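Local coordinates for protein AlyGC (Glaciecola chathamensis, PDB 5GKD) that probably cleaves alginate by beta-elimination, as a polysaccharide lyase of family 6 that carries a calcium ion in the first of its two parallel beta-helices, at residues A[3-8]-A[12-17]; A[111-116]-A[539-544]; A[315-320]-A[396-401]; A[518-523]-A[529-534]. All coordinates share one frame; numbering follows the deposited sequence.

Contact 1: residues A[3-8]-A[12-17]; sequences LLVKTP and DQALKK
Leu3 and Val5 both direct a methyl at Ala14 through their first torsions: Leu3 CG stands anti to the carbonyl carbon (chi1 -70°), and Val5 CG1 takes the same place on its own residue (chi1 -63°). The motif is the N-terminal cap of the first parallel beta-helix, in which the opening strand 2-5 is followed, after Lys6 and Thr7, by the short helix 8-17, and the helix folds back over the end of the solenoid before the chain enters strand 23-26. Residues 3 and 5 alternate along the strand with Leu4, so their CB atoms face the helix. Ala14 receives both of them. Its CB lies 3.5 Å from Val5 CG1 and 4.0 Å from Leu3 CD2, and its short side chain fits the close approach of helix and strand. On its other side the helix sends Leu15 to Ile24, Phe38 and Ala40, the next strands of the coil.

Where strand gives way to helix, Thr7 serves as N-cap: its OG1 is bonded to the backbone N of Ala10. Pro8 follows, and its carbonyl oxygen takes the N-H of Asp12 at 2.9 Å with an N-H...O angle of 160°, an ordinary bond of the first helical turn. The Asp12 carboxylate lies close to that carbonyl, its CG 3.4 Å from Pro8 O, with no bond between them. Backbone bonds from Leu3 and Val5 to Ile25 fix the strand against its neighbour. At the far end, Leu3 CD2 sits 3.6 Å from Ala14 O, the same oxygen that receives a weak bond from Lys17 N.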
loop_
_atom_site.group_PDB
_atom_site.type_symbol
_atom_site.label_atom_id
_atom_site.label_comp_id
_atom_site.label_asym_id
_atom_site.label_seq_id
_atom_site.Cartn_x
_atom_site.Cartn_y
_atom_site.Cartn_z
ATOM N N LEU A 3 14.231 -45.671 3.960
ATOM C CA LEU A 3 15.053 -44.935 2.997
ATOM C C LEU A 3 15.316 -43.531 3.557
ATOM O O LEU A 3 14.564 -42.587 3.295
ATOM C CB LEU A 3 14.356 -44.876 1.624
ATOM C CG LEU A 3 14.199 -46.130 0.730
ATOM C CD1 LEU A 3 13.555 -47.288 1.437
ATOM C CD2 LEU A 3 13.377 -45.821 -0.510
ATOM N N LEU A 4 16.384 -43.406 4.336
ATOM C CA LEU A 4 16.780 -42.126 4.909
ATOM C C LEU A 4 17.345 -41.225 3.816
ATOM O O LEU A 4 18.208 -41.649 3.043
ATOM C CB LEU A 4 17.836 -42.360 5.994
ATOM C CG LEU A 4 17.962 -41.485 7.248
ATOM C CD1 LEU A 4 19.429 -41.310 7.640
ATOM C CD2 LEU A 4 17.257 -40.154 7.125
ATOM N N VAL A 5 16.868 -39.979 3.751
ATOM C CA VAL A 5 17.330 -39.012 2.757
ATOM C C VAL A 5 17.638 -37.684 3.439
ATOM O O VAL A 5 16.974 -37.293 4.405
ATOM C CB VAL A 5 16.303 -38.820 1.627
ATOM C CG1 VAL A 5 16.114 -40.124 0.878
ATOM C CG2 VAL A 5 14.969 -38.296 2.170
ATOM N N LYS A 6 18.658 -36.990 2.944
ATOM C CA LYS A 6 19.119 -35.765 3.576
ATOM C C LYS A 6 19.110 -34.561 2.647
ATOM O O LYS A 6 19.502 -33.475 3.083
ATOM C CB LYS A 6 20.536 -35.962 4.147
ATOM C CG LYS A 6 20.632 -37.032 5.234
ATOM C CD LYS A 6 22.052 -37.273 5.706
ATOM C CE LYS A 6 22.104 -38.379 6.765
ATOM N NZ LYS A 6 23.513 -38.707 7.138
ATOM N N THR A 7 18.687 -34.711 1.397
ATOM C CA THR A 7 18.590 -33.614 0.446
ATOM C C THR A 7 17.367 -33.816 -0.436
ATOM O O THR A 7 16.870 -34.935 -0.564
ATOM C CB THR A 7 19.824 -33.498 -0.465
ATOM O OG1 THR A 7 19.954 -34.693 -1.241
ATOM C CG2 THR A 7 21.085 -33.263 0.328
ATOM N N PRO A 8 16.864 -32.754 -1.060
ATOM C CA PRO A 8 15.768 -32.953 -2.020
ATOM C C PRO A 8 16.127 -33.904 -3.151
ATOM O O PRO A 8 15.275 -34.675 -3.593
ATOM C CB PRO A 8 15.484 -31.531 -2.523
ATOM C CG PRO A 8 15.857 -30.678 -1.395
ATOM C CD PRO A 8 17.068 -31.332 -0.754
ATOM N N ASP A 12 14.281 -37.294 -4.219
ATOM C CA ASP A 12 13.854 -37.698 -5.556
ATOM C C ASP A 12 14.263 -39.130 -5.853
ATOM O O ASP A 12 13.479 -39.910 -6.408
ATOM C CB ASP A 12 14.453 -36.773 -6.629
ATOM C CG ASP A 12 13.881 -35.359 -6.592
ATOM O OD1 ASP A 12 12.742 -35.166 -6.112
ATOM O OD2 ASP A 12 14.581 -34.443 -7.059
ATOM N N GLN A 13 15.501 -39.487 -5.501
ATOM C CA GLN A 13 16.009 -40.806 -5.855
ATOM C C GLN A 13 15.362 -41.885 -5.004
ATOM O O GLN A 13 15.047 -42.964 -5.509
ATOM C CB GLN A 13 17.536 -40.838 -5.739
ATOM C CG GLN A 13 18.241 -40.029 -6.840
ATOM C CD GLN A 13 19.380 -39.106 -6.337
ATOM O OE1 GLN A 13 20.109 -39.424 -5.397
ATOM N NE2 GLN A 13 19.523 -37.969 -6.983
ATOM N N ALA A 14 15.129 -41.606 -3.722
ATOM C CA ALA A 14 14.406 -42.568 -2.898
ATOM C C ALA A 14 12.987 -42.784 -3.417
ATOM O O ALA A 14 12.515 -43.921 -3.474
ATOM C CB ALA A 14 14.376 -42.113 -1.442
ATOM N N LEU A 15 12.299 -41.704 -3.809
ATOM C CA LEU A 15 10.933 -41.832 -4.309
ATOM C C LEU A 15 10.883 -42.725 -5.540
ATOM O O LEU A 15 9.948 -43.505 -5.709
ATOM C CB LEU A 15 10.347 -40.455 -4.632
ATOM C CG LEU A 15 8.891 -40.435 -5.119
ATOM C CD1 LEU A 15 7.961 -40.854 -4.002
ATOM C CD2 LEU A 15 8.471 -39.083 -5.684
ATOM N N LYS A 16 11.889 -42.625 -6.407
ATOM C CA LYS A 16 11.931 -43.458 -7.602
ATOM C C LYS A 16 12.033 -44.937 -7.243
ATOM O O LYS A 16 11.426 -45.780 -7.906
ATOM C CB LYS A 16 13.106 -43.033 -8.483
ATOM C CG LYS A 16 13.054 -43.575 -9.890
ATOM C CD LYS A 16 14.171 -42.992 -10.734
ATOM C CE LYS A 16 14.100 -43.509 -12.165
ATOM N NZ LYS A 16 15.118 -42.864 -13.039
ATOM N N LYS A 17 12.777 -45.258 -6.184
ATOM C CA LYS A 17 13.014 -46.626 -5.742
ATOM C C LYS A 17 11.927 -47.177 -4.830
ATOM O O LYS A 17 11.871 -48.391 -4.628
ATOM C CB LYS A 17 14.330 -46.702 -4.967
ATOM C CG LYS A 17 15.580 -46.710 -5.806
ATOM C CD LYS A 17 16.780 -46.428 -4.913
ATOM C CE LYS A 17 16.820 -47.371 -3.715
ATOM N NZ LYS A 17 16.441 -48.776 -4.036
#

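Contact 2: residues A[111-116]-A[539-544]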
loop_
_atom_site.group_PDB
_atom_site.type_symbol
_atom_site.label_atom_id
_atom_site.label_comp_id
_atom_site.label_asym_id
_atom_site.label_seq_id
_atom_site.Cartn_x
_atom_site.Cartn_y
_atom_site.Cartn_z
ATOM N N ILE A 111 1.180 -27.386 11.151
ATOM C CA ILE A 111 1.386 -26.142 10.430
ATOM C C ILE A 111 1.202 -25.013 11.429
ATOM O O ILE A 111 0.107 -24.838 11.977
ATOM C CB ILE A 111 0.429 -25.982 9.243
ATOM C CG1 ILE A 111 0.531 -27.195 8.310
ATOM C CG2 ILE A 111 0.731 -24.656 8.536
ATOM C CD1 ILE A 111 -0.353 -27.109 7.069
ATOM N N ASP A 112 2.265 -24.246 11.659
ATOM C CA ASP A 112 2.329 -23.278 12.753
ATOM C C ASP A 112 2.707 -21.920 12.174
ATOM O O ASP A 112 3.875 -21.675 11.844
ATOM C CB ASP A 112 3.339 -23.736 13.803
ATOM C CG ASP A 112 3.403 -22.818 14.992
ATOM O OD1 ASP A 112 2.765 -21.756 14.974
ATOM O OD2 ASP A 112 4.110 -23.154 15.957
ATOM N N ASN A 113 1.715 -21.050 12.041
ATOM C CA ASN A 113 1.939 -19.671 11.631
ATOM C C ASN A 113 2.722 -19.581 10.324
ATOM O O ASN A 113 3.560 -18.700 10.139
ATOM C CB ASN A 113 2.634 -18.886 12.747
ATOM C CG ASN A 113 1.644 -18.375 13.765
ATOM O OD1 ASN A 113 1.072 -17.303 13.594
ATOM N ND2 ASN A 113 1.395 -19.167 14.800
ATOM N N PHE A 114 2.415 -20.488 9.404
ATOM C CA PHE A 114 2.975 -20.564 8.051
ATOM C C PHE A 114 2.233 -19.636 7.089
ATOM O O PHE A 114 1.776 -20.052 6.019
ATOM C CB PHE A 114 2.893 -22.015 7.586
ATOM C CG PHE A 114 3.921 -22.419 6.582
ATOM C CD1 PHE A 114 5.253 -22.535 6.946
ATOM C CD2 PHE A 114 3.546 -22.772 5.301
ATOM C CE1 PHE A 114 6.198 -22.959 6.030
ATOM C CE2 PHE A 114 4.483 -23.207 4.372
ATOM C CZ PHE A 114 5.817 -23.288 4.735
ATOM N N SER A 115 2.087 -18.368 7.469
ATOM C CA SER A 115 1.169 -17.464 6.791
ATOM C C SER A 115 1.868 -16.642 5.725
ATOM O O SER A 115 3.000 -16.195 5.911
ATOM C CB SER A 115 0.510 -16.496 7.777
ATOM O OG SER A 115 -0.294 -17.184 8.682
ATOM N N ASN A 116 1.175 -16.434 4.619
ATOM C CA ASN A 116 1.616 -15.463 3.633
ATOM C C ASN A 116 1.915 -14.120 4.301
ATOM O O ASN A 116 1.216 -13.732 5.226
ATOM C CB ASN A 116 0.538 -15.288 2.566
ATOM C CG ASN A 116 1.050 -14.595 1.346
ATOM O OD1 ASN A 116 1.166 -13.365 1.314
ATOM N ND2 ASN A 116 1.380 -15.388 0.313
ATOM N N MET A 539 0.702 -5.598 6.195
ATOM C CA MET A 539 1.062 -6.379 7.369
ATOM C C MET A 539 0.564 -7.812 7.257
ATOM O O MET A 539 -0.372 -8.121 6.522
ATOM C CB MET A 539 0.506 -5.738 8.639
ATOM C CG MET A 539 0.995 -4.326 8.874
ATOM S SD MET A 539 0.325 -3.581 10.367
ATOM C CE MET A 539 1.087 -4.578 11.628
ATOM N N GLN A 540 1.207 -8.688 8.022
ATOM C CA GLN A 540 0.885 -10.105 8.086
ATOM C C GLN A 540 -0.063 -10.439 9.219
ATOM O O GLN A 540 -0.658 -11.515 9.218
ATOM C CB GLN A 540 2.183 -10.910 8.260
ATOM C CG GLN A 540 2.022 -12.411 8.149
ATOM C CD GLN A 540 3.204 -13.171 8.707
ATOM O OE1 GLN A 540 3.568 -12.996 9.870
ATOM N NE2 GLN A 540 3.807 -14.035 7.887
ATOM N N ARG A 541 -0.253 -9.517 10.148
ATOM C CA ARG A 541 -0.716 -9.811 11.491
ATOM C C ARG A 541 -1.558 -8.631 11.958
ATOM O O ARG A 541 -1.337 -7.501 11.519
ATOM C CB ARG A 541 0.526 -10.011 12.366
ATOM C CG ARG A 541 0.381 -10.645 13.678
ATOM C CD ARG A 541 1.762 -10.915 14.182
ATOM N NE ARG A 541 2.359 -12.034 13.463
ATOM C CZ ARG A 541 2.635 -13.207 14.023
ATOM N NH1 ARG A 541 2.388 -13.400 15.310
ATOM N NH2 ARG A 541 3.172 -14.182 13.306
ATOM N N ASN A 542 -2.517 -8.888 12.842
ATOM C CA ASN A 542 -3.273 -7.794 13.452
ATOM C C ASN A 542 -2.423 -7.093 14.526
ATOM O O ASN A 542 -1.341 -7.547 14.888
ATOM C CB ASN A 542 -4.579 -8.307 14.073
ATOM C CG ASN A 542 -5.474 -9.030 13.070
ATOM O OD1 ASN A 542 -5.370 -8.825 11.865
ATOM N ND2 ASN A 542 -6.365 -9.868 13.572
ATOM N N TYR A 543 -2.931 -5.982 15.060
ATOM C CA TYR A 543 -2.224 -5.271 16.121
ATOM C C TYR A 543 -3.231 -4.720 17.124
ATOM O O TYR A 543 -4.421 -4.617 16.843
ATOM C CB TYR A 543 -1.332 -4.131 15.567
ATOM C CG TYR A 543 -2.122 -3.006 14.963
ATOM C CD1 TYR A 543 -2.617 -3.092 13.666
ATOM C CD2 TYR A 543 -2.410 -1.876 15.696
ATOM C CE1 TYR A 543 -3.362 -2.075 13.122
ATOM C CE2 TYR A 543 -3.147 -0.842 15.150
ATOM C CZ TYR A 543 -3.627 -0.950 13.869
ATOM O OH TYR A 543 -4.375 0.075 13.351
ATOM N N ARG A 544 -2.722 -4.349 18.299
ATOM C CA ARG A 544 -3.487 -3.734 19.373
ATOM C C ARG A 544 -2.875 -2.383 19.732
ATOM O O ARG A 544 -1.652 -2.244 19.801
ATOM C CB ARG A 544 -3.514 -4.638 20.621
ATOM C CG ARG A 544 -4.265 -5.945 20.453
ATOM C CD ARG A 544 -3.933 -6.948 21.543
ATOM N NE ARG A 544 -2.657 -7.616 21.307
ATOM C CZ ARG A 544 -1.857 -8.056 22.274
ATOM N NH1 ARG A 544 -2.204 -7.892 23.544
ATOM N NH2 ARG A 544 -0.710 -8.638 21.975
HETATM O O HOH W 1 4.120 -15.716 10.967
HETATM O O HOH W 2 -1.301 -12.811 6.673
#
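Gln540 reaches from the second beta-helix to the loop that follows strand 105-112 in the first, and its side chain does most of the touching. CG lies anti to the backbone N (chi1 -172°) and the chain stays extended beyond it, which carries the amide alongside Ser115 and Asn116. NE2 approaches Ser115 O at 3.0 Å, but the N-H...O angle of 125° makes this a weak bond. Lower on the same side chain, CG packs 3.3 Å from Asn116 O.

Asn113 and Ser115 form most of the surface on the other side. Ser115 adds its CB, 4.1 Å from Gln540 NE2, while its OG is bonded to the backbone N of Arg144. Asn113 has a left-handed backbone, and its ND2 makes a nearly straight bond to Asp112 OD1 (2.9 Å, 176°) that lies in the amide plane and holds the amide's rotation. Its OD1 is bonded to Arg144 NH1; Arg541 NH2 stands obliquely 3.8 Å from it, close without bonding, with amide and guanidinium in nearly parallel planes.

Water does much of the joining. One molecule lies within bonding distance of Asn113 O and Gln540 OE1 and meets the edge of the Arg541 guanidinium, in its plane, through a weak bond from NH2. A second donates to Asn116 O at 3.0 Å and to Gln540 O at 2.9 Å. This hydrated meeting of loops is one place where the two solenoids come together: strand 105-112 lies between strands 73-81 and 134-141, strand 543-548 between 510-514 and 572-578, and Trp125 of strand 124-128 packs on Ser115.

Contact 3: residues A[315-320]-A[396-401]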
loop_
_atom_site.group_PDB
_atom_site.type_symbol
_atom_site.label_atom_id
_atom_site.label_comp_id
_atom_site.label_asym_id
_atom_site.label_seq_id
_atom_site.Cartn_x
_atom_site.Cartn_y
_atom_site.Cartn_z
ATOM N N THR A 315 -29.294 -29.344 23.759
ATOM C CA THR A 315 -29.293 -28.656 25.041
ATOM C C THR A 315 -28.696 -27.276 24.845
ATOM O O THR A 315 -27.616 -27.141 24.268
ATOM C CB THR A 315 -28.496 -29.431 26.084
ATOM O OG1 THR A 315 -29.195 -30.633 26.407
ATOM C CG2 THR A 315 -28.297 -28.572 27.333
ATOM N N LEU A 316 -29.395 -26.252 25.311
ATOM C CA LEU A 316 -28.938 -24.880 25.147
ATOM C C LEU A 316 -28.960 -24.212 26.512
ATOM O O LEU A 316 -30.035 -23.898 27.036
ATOM C CB LEU A 316 -29.804 -24.128 24.134
ATOM C CG LEU A 316 -29.756 -24.677 22.702
ATOM C CD1 LEU A 316 -30.841 -25.681 22.439
ATOM C CD2 LEU A 316 -29.822 -23.552 21.651
ATOM N N VAL A 317 -27.778 -23.999 27.086
ATOM C CA VAL A 317 -27.632 -23.394 28.404
ATOM C C VAL A 317 -27.035 -22.008 28.238
ATOM O O VAL A 317 -25.944 -21.861 27.670
ATOM C CB VAL A 317 -26.746 -24.246 29.323
ATOM C CG1 VAL A 317 -26.658 -23.614 30.694
ATOM C CG2 VAL A 317 -27.263 -25.636 29.416
ATOM N N ASN A 318 -27.730 -20.999 28.768
ATOM C CA ASN A 318 -27.299 -19.600 28.689
ATOM C C ASN A 318 -26.860 -19.234 27.270
ATOM O O ASN A 318 -25.810 -18.629 27.052
ATOM C CB ASN A 318 -26.197 -19.306 29.705
ATOM C CG ASN A 318 -26.680 -19.463 31.143
ATOM O OD1 ASN A 318 -27.872 -19.400 31.406
ATOM N ND2 ASN A 318 -25.760 -19.674 32.070
ATOM N N VAL A 319 -27.658 -19.643 26.291
ATOM C CA VAL A 319 -27.462 -19.237 24.907
ATOM C C VAL A 319 -28.300 -17.982 24.732
ATOM O O VAL A 319 -29.521 -18.015 24.892
ATOM C CB VAL A 319 -27.855 -20.349 23.928
ATOM C CG1 VAL A 319 -27.855 -19.847 22.497
ATOM C CG2 VAL A 319 -26.876 -21.515 24.064
ATOM N N GLU A 320 -27.640 -16.854 24.478
ATOM C CA GLU A 320 -28.351 -15.588 24.562
ATOM C C GLU A 320 -29.317 -15.398 23.402
ATOM O O GLU A 320 -30.364 -14.778 23.584
ATOM C CB GLU A 320 -27.357 -14.433 24.654
ATOM C CG GLU A 320 -26.483 -14.556 25.902
ATOM C CD GLU A 320 -25.524 -13.398 26.124
ATOM O OE1 GLU A 320 -25.575 -12.392 25.379
ATOM O OE2 GLU A 320 -24.714 -13.503 27.072
ATOM N N GLY A 396 -18.177 -33.239 31.713
ATOM C CA GLY A 396 -18.116 -31.798 31.592
ATOM C C GLY A 396 -19.392 -31.104 31.158
ATOM O O GLY A 396 -19.372 -29.882 30.981
ATOM N N LEU A 397 -20.498 -31.820 30.983
ATOM C CA LEU A 397 -21.714 -31.220 30.462
ATOM C C LEU A 397 -22.799 -31.117 31.532
ATOM O O LEU A 397 -22.899 -31.962 32.428
ATOM C CB LEU A 397 -22.246 -32.014 29.274
ATOM C CG LEU A 397 -21.290 -32.292 28.114
ATOM C CD1 LEU A 397 -22.016 -33.068 27.039
ATOM C CD2 LEU A 397 -20.717 -31.000 27.563
ATOM N N LEU A 398 -23.633 -30.082 31.397
ATOM C CA LEU A 398 -24.742 -29.843 32.311
ATOM C C LEU A 398 -25.966 -30.664 31.928
ATOM O O LEU A 398 -26.339 -30.736 30.753
ATOM C CB LEU A 398 -25.112 -28.358 32.314
ATOM C CG LEU A 398 -24.101 -27.405 32.939
ATOM C CD1 LEU A 398 -24.478 -25.967 32.621
ATOM C CD2 LEU A 398 -24.047 -27.631 34.438
ATOM N N TYR A 399 -26.605 -31.260 32.932
ATOM C CA TYR A 399 -27.838 -32.019 32.784
ATOM C C TYR A 399 -28.834 -31.640 33.870
ATOM O O TYR A 399 -28.441 -31.307 34.991
ATOM C CB TYR A 399 -27.569 -33.529 32.857
ATOM C CG TYR A 399 -26.752 -34.048 31.707
ATOM C CD1 TYR A 399 -25.361 -34.033 31.754
ATOM C CD2 TYR A 399 -27.364 -34.557 30.577
ATOM C CE1 TYR A 399 -24.601 -34.515 30.702
ATOM C CE2 TYR A 399 -26.624 -35.030 29.524
ATOM C CZ TYR A 399 -25.243 -35.006 29.583
ATOM O OH TYR A 399 -24.529 -35.487 28.514
ATOM N N PRO A 400 -30.130 -31.684 33.571
ATOM C CA PRO A 400 -31.138 -31.567 34.632
ATOM C C PRO A 400 -30.880 -32.582 35.739
ATOM O O PRO A 400 -30.518 -33.729 35.479
ATOM C CB PRO A 400 -32.458 -31.866 33.910
ATOM C CG PRO A 400 -32.182 -31.656 32.455
ATOM C CD PRO A 400 -30.733 -32.023 32.267
ATOM N N GLU A 401 -31.054 -32.142 36.989
ATOM C CA GLU A 401 -30.985 -33.066 38.118
ATOM C C GLU A 401 -32.003 -34.186 37.977
ATOM O O GLU A 401 -31.722 -35.338 38.317
ATOM C CB GLU A 401 -31.214 -32.334 39.439
ATOM C CG GLU A 401 -30.194 -31.263 39.735
ATOM C CD GLU A 401 -30.022 -30.964 41.197
ATOM O OE1 GLU A 401 -31.015 -30.979 41.956
ATOM O OE2 GLU A 401 -28.880 -30.666 41.597
HETATM O O HOH W 3 -28.571 -31.208 29.115
#
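Leu398 turns its side chain to Val317 and can be followed outward from the backbone. Its CB faces the strand 315-317 and comes 4.5 Å from Val317 CG2. CG, anti to the carbonyl carbon (chi1 -69°), serves as the branch point and stands farther back from the valine. From there CD1 swings in to make the real contact, 3.7 Å from Val317 CG1, with Val317 CG2 a little farther off; CD2 heads away from the valine. The two side chains cross at about a right angle, so one leucine methyl meets the branched end of the valine. Met390 touches both residues, and Glu278 and Arg392 also lie against Leu398.

Strand 310-317, which carries Val317, belongs to the stacked coils of the first parallel beta-helix, between strands 271-278 and 339-347. Segment 396-401 comes from the small antiparallel pair 390-392 and 398-400, which follows the last coils in sequence and lies back along the outside of the solenoid wall; there Leu398 N is bonded to Tyr276 OH.

Beside the methyl contact is a polar bridge. A water stands 2.8 Å from Thr315 OG1, a hydroxyl also bonded to the backbone N of Val410. The water donates to Leu398 O, again at 2.8 Å, and spans a gap too wide for a direct bond from Thr315 OG1. Between these two segments the chemistry is therefore mixed, part apolar and part water-mediated.

Contact 4: residues A[518-523]-A[529-534]; sequences VDATNA and NTLIRT
Val518 and Leu531 make the apolar centre of this contact, inside a single coil of the second parallel beta-helix. Val518 CG1 lies opposite the backbone N (chi1 177°) and sits over the fork of Leu531, 4.0 Å from each of Leu531 CD1 and CD2, the two side chains sliding past each other in opposite directions. Ala520 CB adds a looser touch on Leu531 CD1 at 4.3 Å. Farther along, Ala523 CB rests 3.7 Å from Asn529 ND2, an amide whose own bonds go to Pro524 O through ND2 and to Ser500 OG through OD1.

The other side of segment 518-523 is a different matter. There the chain makes a type I turn from Ala520 to Ala523, with Thr521 exposed. Asp519 OD1 ties the bend in an Asx turn, receiving Thr521 N at 3.0 Å from above the carboxylate plane and Thr521 OG1 at 2.6 Å on its syn lone pair; Asn554 ND2 bonds the same oxygen.

Coils before and after enclose the apolar part: Pro497 of strand 493-497 touches Val518 and Leu531, as does Phe552 of strand 551-555, while strand 530-534, turning a corner at 531 and 532, runs between strands 503-505 and 564-565.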
loop_
_atom_site.group_PDB
_atom_site.type_symbol
_atom_site.label_atom_id
_atom_site.label_comp_id
_atom_site.label_asym_id
_atom_site.label_seq_id
_atom_site.Cartn_x
_atom_site.Cartn_y
_atom_site.Cartn_z
ATOM N N VAL A 518 3.012 14.280 24.595
ATOM C CA VAL A 518 3.658 14.461 23.304
ATOM C C VAL A 518 3.378 15.867 22.823
ATOM O O VAL A 518 2.214 16.256 22.673
ATOM C CB VAL A 518 3.196 13.437 22.251
ATOM C CG1 VAL A 518 3.873 13.740 20.912
ATOM C CG2 VAL A 518 3.524 12.023 22.677
ATOM N N ASP A 519 4.443 16.618 22.576
ATOM C CA ASP A 519 4.387 17.928 21.950
ATOM C C ASP A 519 5.088 17.793 20.606
ATOM O O ASP A 519 6.308 17.623 20.555
ATOM C CB ASP A 519 5.051 18.978 22.848
ATOM C CG ASP A 519 5.130 20.349 22.209
ATOM O OD1 ASP A 519 4.562 20.565 21.123
ATOM O OD2 ASP A 519 5.781 21.233 22.808
ATOM N N ALA A 520 4.314 17.858 19.524
ATOM C CA ALA A 520 4.817 17.689 18.166
ATOM C C ALA A 520 5.275 18.997 17.528
ATOM O O ALA A 520 5.377 19.070 16.299
ATOM C CB ALA A 520 3.748 17.045 17.287
ATOM N N THR A 521 5.549 20.025 18.336
ATOM C CA THR A 521 6.007 21.317 17.822
ATOM C C THR A 521 7.188 21.190 16.855
ATOM O O THR A 521 7.270 21.922 15.864
ATOM C CB THR A 521 6.375 22.219 19.004
ATOM O OG1 THR A 521 5.177 22.609 19.688
ATOM C CG2 THR A 521 7.166 23.457 18.547
ATOM N N ASN A 522 8.100 20.255 17.106
ATOM C CA ASN A 522 9.339 20.182 16.352
ATOM C C ASN A 522 9.320 19.164 15.225
ATOM O O ASN A 522 10.377 18.873 14.661
ATOM C CB ASN A 522 10.475 19.877 17.305
ATOM C CG ASN A 522 10.532 20.873 18.420
ATOM O OD1 ASN A 522 9.988 20.654 19.499
ATOM N ND2 ASN A 522 11.141 22.007 18.145
ATOM N N ALA A 523 8.161 18.609 14.890
ATOM C CA ALA A 523 8.067 17.730 13.729
ATOM C C ALA A 523 8.454 18.488 12.456
ATOM O O ALA A 523 8.365 19.707 12.410
ATOM C CB ALA A 523 6.648 17.186 13.605
ATOM N N ASN A 529 2.321 14.754 7.928
ATOM C CA ASN A 529 2.923 14.038 9.042
ATOM C C ASN A 529 1.892 13.120 9.688
ATOM O O ASN A 529 0.686 13.349 9.619
ATOM C CB ASN A 529 3.466 15.000 10.101
ATOM C CG ASN A 529 4.650 15.820 9.613
ATOM O OD1 ASN A 529 5.284 15.497 8.600
ATOM N ND2 ASN A 529 4.951 16.899 10.338
ATOM N N THR A 530 2.387 12.087 10.352
ATOM C CA THR A 530 1.540 11.089 10.990
ATOM C C THR A 530 2.227 10.709 12.288
ATOM O O THR A 530 3.261 10.041 12.260
ATOM C CB THR A 530 1.340 9.855 10.095
ATOM O OG1 THR A 530 2.611 9.286 9.783
ATOM C CG2 THR A 530 0.643 10.209 8.791
ATOM N N LEU A 531 1.668 11.126 13.418
ATOM C CA LEU A 531 2.355 10.895 14.686
ATOM C C LEU A 531 2.482 9.407 14.979
ATOM O O LEU A 531 3.565 8.921 15.321
ATOM C CB LEU A 531 1.637 11.611 15.830
ATOM C CG LEU A 531 2.463 11.677 17.116
ATOM C CD1 LEU A 531 3.478 12.803 17.073
ATOM C CD2 LEU A 531 1.555 11.792 18.347
ATOM N N ILE A 532 1.394 8.663 14.847
ATOM C CA ILE A 532 1.407 7.220 15.054
ATOM C C ILE A 532 0.764 6.548 13.847
ATOM O O ILE A 532 -0.207 7.060 13.281
ATOM C CB ILE A 532 0.686 6.819 16.356
ATOM C CG1 ILE A 532 1.294 7.552 17.553
ATOM C CG2 ILE A 532 0.735 5.300 16.559
ATOM C CD1 ILE A 532 0.577 7.284 18.854
ATOM N N ARG A 533 1.315 5.410 13.440
ATOM C CA ARG A 533 0.803 4.710 12.270
ATOM C C ARG A 533 1.313 3.284 12.298
ATOM O O ARG A 533 2.255 2.959 13.023
ATOM C CB ARG A 533 1.221 5.404 10.958
ATOM C CG ARG A 533 2.730 5.418 10.665
ATOM C CD ARG A 533 3.061 5.952 9.255
ATOM N NE ARG A 533 4.491 6.212 9.108
ATOM C CZ ARG A 533 5.409 5.272 8.882
ATOM N NH1 ARG A 533 5.047 3.998 8.746
ATOM N NH2 ARG A 533 6.690 5.595 8.775
ATOM N N THR A 534 0.666 2.430 11.507
ATOM C CA THR A 534 1.259 1.150 11.184
ATOM C C THR A 534 2.367 1.352 10.162
ATOM O O THR A 534 2.472 2.399 9.525
ATOM C CB THR A 534 0.221 0.166 10.620
ATOM O OG1 THR A 534 -0.221 0.606 9.333
ATOM C CG2 THR A 534 -0.968 0.032 11.549
#

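In the fold
Two parallel beta-helices set the layout. Contact 1 caps the start of the first and contact 3 lays the hairpin 390-400 against its later coils, their centres about 54 Å apart. Contact 4 lies within one coil of the second, its centre about 52 Å from that of contact 3 and across the centre of the chain from it. Contact 2 joins the two solenoids, bringing together residues more than 400 positions apart, so that contacts 3 and 4 both fall in the chain between its segments. Contacts 2 and 4 meet directly: Tyr543 CE1 packs 3.6 Å from Thr534 CG2, so the inter-solenoid contact is continuous with the packing of the second beta-helix.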